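Carboxylase (Deinococcus radiodurans, PDB 5H80) probably catalyses the ATP-dependent carboxylation of biotin, as the biotin carboxylase domain of a single-chain bacterial carboxylase. Local coordinates at residues A[60-65]-A[76-81]; A[43-48]-A[68-73]. All blocks are in the same frame, centred on the assembly; numbering follows the deposited sequence.

Contact 1: residues A[60-65]-A[76-81]; sequences AVYAPD and DEAVAL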
# COMPACT_ATOMS: atom_id res chain seq x y z
N ALA A 60 17.98 -1.38 -18.05
CA ALA A 60 16.75 -1.54 -18.86
C ALA A 60 17.12 -1.53 -20.35
O ALA A 60 18.29 -1.12 -20.72
CB ALA A 60 15.74 -0.44 -18.49
N VAL A 61 16.20 -2.04 -21.16
CA VAL A 61 16.32 -1.95 -22.60
C VAL A 61 14.97 -1.38 -23.10
O VAL A 61 13.85 -1.59 -22.50
CB VAL A 61 16.66 -3.30 -23.30
CG1 VAL A 61 18.10 -3.79 -23.02
CG2 VAL A 61 15.63 -4.42 -22.98
N TYR A 62 15.00 -0.67 -24.20
CA TYR A 62 13.84 -0.13 -24.82
C TYR A 62 13.92 -0.05 -26.34
O TYR A 62 15.02 0.13 -26.90
CB TYR A 62 13.42 1.28 -24.27
CG TYR A 62 14.48 2.33 -24.46
CD1 TYR A 62 14.32 3.29 -25.43
CD2 TYR A 62 15.73 2.36 -23.72
CE1 TYR A 62 15.30 4.20 -25.72
CE2 TYR A 62 16.72 3.36 -23.97
CZ TYR A 62 16.45 4.27 -24.97
OH TYR A 62 17.37 5.22 -25.30
N ALA A 63 12.79 -0.25 -26.95
CA ALA A 63 12.59 0.02 -28.38
C ALA A 63 12.13 1.45 -28.51
O ALA A 63 11.48 1.99 -27.60
CB ALA A 63 11.53 -0.92 -28.91
N PRO A 64 12.49 2.16 -29.63
CA PRO A 64 12.02 3.52 -29.71
C PRO A 64 10.52 3.88 -29.53
O PRO A 64 10.16 4.90 -28.91
CB PRO A 64 12.56 4.01 -31.12
CG PRO A 64 13.60 3.00 -31.52
CD PRO A 64 13.13 1.71 -30.90
N ASP A 65 9.62 3.06 -29.98
CA ASP A 65 8.17 3.24 -29.79
C ASP A 65 7.71 3.01 -28.35
O ASP A 65 6.60 3.22 -28.08
CB ASP A 65 7.35 2.36 -30.67
CG ASP A 65 7.38 0.90 -30.27
OD1 ASP A 65 8.23 0.44 -29.47
OD2 ASP A 65 6.61 0.16 -30.94
N ASP A 76 18.65 2.41 -13.67
CA ASP A 76 19.91 3.13 -13.37
C ASP A 76 20.55 3.46 -14.70
O ASP A 76 21.23 4.46 -14.85
CB ASP A 76 20.89 2.35 -12.53
CG ASP A 76 20.34 2.04 -11.19
OD1 ASP A 76 20.02 2.99 -10.45
OD2 ASP A 76 20.20 0.84 -10.89
N GLU A 77 20.35 2.57 -15.66
CA GLU A 77 20.84 2.92 -17.01
C GLU A 77 19.95 2.19 -18.00
O GLU A 77 19.48 1.08 -17.68
CB GLU A 77 22.31 2.66 -17.13
CG GLU A 77 22.71 1.34 -17.68
CD GLU A 77 24.26 1.18 -17.65
OE1 GLU A 77 24.77 0.60 -16.65
OE2 GLU A 77 24.92 1.68 -18.62
N ALA A 78 19.57 2.88 -19.07
CA ALA A 78 18.74 2.30 -20.08
C ALA A 78 19.46 2.30 -21.41
O ALA A 78 20.03 3.35 -21.82
CB ALA A 78 17.42 3.04 -20.21
N VAL A 79 19.33 1.14 -22.10
CA VAL A 79 20.09 0.84 -23.33
C VAL A 79 19.12 0.66 -24.54
O VAL A 79 18.21 -0.18 -24.54
CB VAL A 79 20.96 -0.39 -23.13
CG1 VAL A 79 21.67 -0.77 -24.44
CG2 VAL A 79 21.99 -0.08 -22.04
N ALA A 80 19.24 1.51 -25.55
CA ALA A 80 18.32 1.41 -26.73
C ALA A 80 18.55 0.12 -27.53
O ALA A 80 19.71 -0.17 -27.82
CB ALA A 80 18.53 2.64 -27.63
N LEU A 81 17.47 -0.54 -27.96
CA LEU A 81 17.56 -1.77 -28.79
C LEU A 81 17.53 -1.25 -30.25
O LEU A 81 16.82 -0.33 -30.57
CB LEU A 81 16.36 -2.71 -28.56
CG LEU A 81 16.37 -3.38 -27.19
CD1 LEU A 81 15.00 -3.85 -26.74
CD2 LEU A 81 17.45 -4.44 -27.13
O HOH W 1 19.77 4.80 -24.09
O HOH W 2 15.78 1.69 -29.17
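The backbones of A60, Y62 and their partners E77, V79 and L81 are laced together by four hydrogen bonds. V79 N donates to A60 O at 2.8 Å and A60 N to E77 O at 2.9 Å. Further along, L81 N gives a nearly straight bond to Y62 O at 2.8 Å (164°), and the link from Y62 N to V79 O is longer, at 3.3 Å. Y62 O is gripped twice, because water 2 also donates to it and, with its other hydrogen, to L81 O. Water 1 bridges Y62 OH, 2.7 Å away, and A78 O, to which it donates.

Y62 has CG wedged between its backbone N and carbonyl carbon (chi1 60°), which lays the ring back across the neighbouring strand. A80 CA sits over one ring face, a CH-pi contact 4.0 Å from the centroid, while A78 CB approaches CE2 obliquely. A60 and A78 share this side of the sheet, which helix 70-74 covers. On the other side V61 lies against V79, and L81 CD1 rests 3.9 Å from V61 CB; helix 92-101 packs on both valines. At the start of strand 77-80, E77 forms a salt bridge with R34 through OE1.

The bridges A60-A78, V61-V79 and Y62-A80 are all parallel, as expected for a beta-alpha-beta unit: strand 57-62, helix 70-74 and edge strand 77-80 of the parallel sheet in the biotin carboxylase N-terminal domain.

Contact 2: residues A[43-48]-A[68-73]; sequences VAVRIE and GSLHVR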
# COMPACT_ATOMS: atom_id res chain seq x y z
N VAL A 43 6.00 -4.50 -15.74
CA VAL A 43 6.94 -5.44 -15.14
C VAL A 43 8.44 -4.96 -15.03
O VAL A 43 9.10 -5.32 -14.00
CB VAL A 43 6.80 -6.88 -15.69
CG1 VAL A 43 7.48 -7.12 -17.02
CG2 VAL A 43 7.26 -7.88 -14.62
N ALA A 44 8.93 -4.14 -15.99
CA ALA A 44 10.24 -3.75 -16.03
C ALA A 44 10.28 -2.73 -14.87
O ALA A 44 11.27 -2.70 -14.17
CB ALA A 44 10.55 -3.02 -17.25
N VAL A 45 9.23 -1.95 -14.79
CA VAL A 45 9.18 -0.95 -13.62
C VAL A 45 9.21 -1.68 -12.23
O VAL A 45 10.02 -1.33 -11.27
CB VAL A 45 7.92 -0.05 -13.80
CG1 VAL A 45 7.66 0.81 -12.59
CG2 VAL A 45 7.93 0.97 -14.96
N ARG A 46 8.36 -2.65 -12.07
CA ARG A 46 8.32 -3.52 -10.95
C ARG A 46 9.70 -4.09 -10.52
O ARG A 46 10.19 -4.06 -9.34
CB ARG A 46 7.31 -4.64 -11.23
CG ARG A 46 7.20 -5.64 -10.04
CD ARG A 46 6.56 -5.09 -8.73
NE ARG A 46 6.64 -5.95 -7.54
CZ ARG A 46 7.61 -5.81 -6.64
NH1 ARG A 46 8.69 -5.10 -6.86
NH2 ARG A 46 7.59 -6.49 -5.54
N ILE A 47 10.39 -4.72 -11.51
CA ILE A 47 11.71 -5.23 -11.34
C ILE A 47 12.71 -4.15 -10.92
O ILE A 47 13.52 -4.44 -10.02
CB ILE A 47 12.20 -6.14 -12.52
CG1 ILE A 47 11.26 -7.30 -12.68
CG2 ILE A 47 13.59 -6.60 -12.27
CD1 ILE A 47 11.38 -8.04 -14.02
N GLU A 48 12.78 -2.99 -11.59
CA GLU A 48 13.65 -1.86 -11.23
C GLU A 48 13.48 -1.45 -9.78
O GLU A 48 14.48 -1.41 -9.09
CB GLU A 48 13.40 -0.63 -12.10
CG GLU A 48 13.81 -0.94 -13.53
CD GLU A 48 13.25 0.02 -14.56
OE1 GLU A 48 12.32 0.75 -14.27
OE2 GLU A 48 13.70 -0.02 -15.74
N GLY A 68 8.84 6.37 -24.03
CA GLY A 68 8.22 7.26 -23.00
C GLY A 68 7.76 6.46 -21.76
O GLY A 68 7.43 7.03 -20.75
N SER A 69 7.86 5.19 -21.86
CA SER A 69 7.61 4.23 -20.75
C SER A 69 8.43 4.61 -19.53
O SER A 69 9.63 4.90 -19.57
CB SER A 69 7.84 2.77 -21.12
OG SER A 69 7.74 1.97 -19.87
N LEU A 70 7.81 4.48 -18.34
CA LEU A 70 8.51 4.68 -17.06
C LEU A 70 9.69 3.80 -16.83
O LEU A 70 10.67 4.23 -16.21
CB LEU A 70 7.53 4.64 -15.83
CG LEU A 70 8.16 4.87 -14.45
CD1 LEU A 70 8.68 6.29 -14.29
CD2 LEU A 70 7.04 4.66 -13.37
N HIS A 71 9.66 2.57 -17.39
CA HIS A 71 10.83 1.69 -17.24
C HIS A 71 12.17 2.21 -17.82
O HIS A 71 13.21 1.83 -17.35
CB HIS A 71 10.47 0.32 -17.74
CG HIS A 71 10.78 0.02 -19.18
ND1 HIS A 71 9.93 0.25 -20.24
CD2 HIS A 71 11.90 -0.55 -19.70
CE1 HIS A 71 10.52 -0.12 -21.37
NE2 HIS A 71 11.71 -0.62 -21.07
N VAL A 72 12.05 3.11 -18.78
CA VAL A 72 13.23 3.79 -19.34
C VAL A 72 13.95 4.65 -18.27
O VAL A 72 15.10 4.31 -17.83
CB VAL A 72 12.80 4.54 -20.59
CG1 VAL A 72 14.00 5.34 -21.13
CG2 VAL A 72 12.27 3.62 -21.66
N ARG A 73 13.24 5.70 -17.85
CA ARG A 73 13.71 6.66 -16.86
C ARG A 73 14.05 6.03 -15.53
O ARG A 73 14.98 6.46 -14.85
CB ARG A 73 12.60 7.70 -16.57
CG ARG A 73 12.46 8.82 -17.58
CD ARG A 73 11.18 9.64 -17.32
NE ARG A 73 9.95 8.86 -17.52
CZ ARG A 73 8.74 9.37 -17.75
NH1 ARG A 73 8.53 10.69 -17.85
NH2 ARG A 73 7.71 8.54 -17.91
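Helix 42-53 offers A44, V45 and E48 to L70 and H71, and the residue just ahead of that pair, S69, fixes how H71 is held. S69 is the N-cap: its OG accepts from H71 N at 3.2 Å. The same OG lies in the plane of the H71 ring at its edge, 2.8 Å from ND1, in a hydrogen bond that either atom could donate.

L70 comes next, its side chain crossing V45 at about a right angle. L70 CB rests 3.8 Å from V45 CG2, and CD2 reaches over to V45 CG1. V45 CG2, anti to the carbonyl carbon and beside the backbone N, comes 3.4 Å from H71 N.

The two helices belong to successive strand-to-strand connections of a parallel alpha/beta sheet, that of the biotin carboxylase N-terminal domain: helix 42-53 runs between strands 34-37 and 57-62, helix 70-74 between 57-62 and 77-80.

H71 packs closely on A44: its CB is 3.4 Å from A44 CB, and this methyl also meets CG of the ring obliquely, while V72 CG2 lies over one ring face. NE2 is hydrogen-bonded to V61 O, and with S69 on ND1 the imidazole is kept from turning.

E48, extended beyond CG, brings OE2 to 2.5 Å from H71 O, a spacing of two oxygens at which the acid group probably holds a proton. With an alanine at E48, H71 O would probably lose this close carboxylate neighbour and a gap would open beside A60 and S58.

Overall arrangement
From the N terminus the chain passes through 43-48, 60-65, 68-73 and 76-81 in turn, so the two contacts cross rather than nest. Contact 2 closes the longer loop, returning over strand 57-62 to set the start of helix 70-74 on helix 42-53. Before that loop is complete, contact 1 has begun; it closes when the chain leaves the short helix and runs alongside 57-62, in the same direction, as strand 77-80. Their centres lie 10 Å apart and they meet directly: A60 CB packs on E48, and A78 CB on V72 O. Together they join both helices to edge strand 77-80 and its neighbour 57-62.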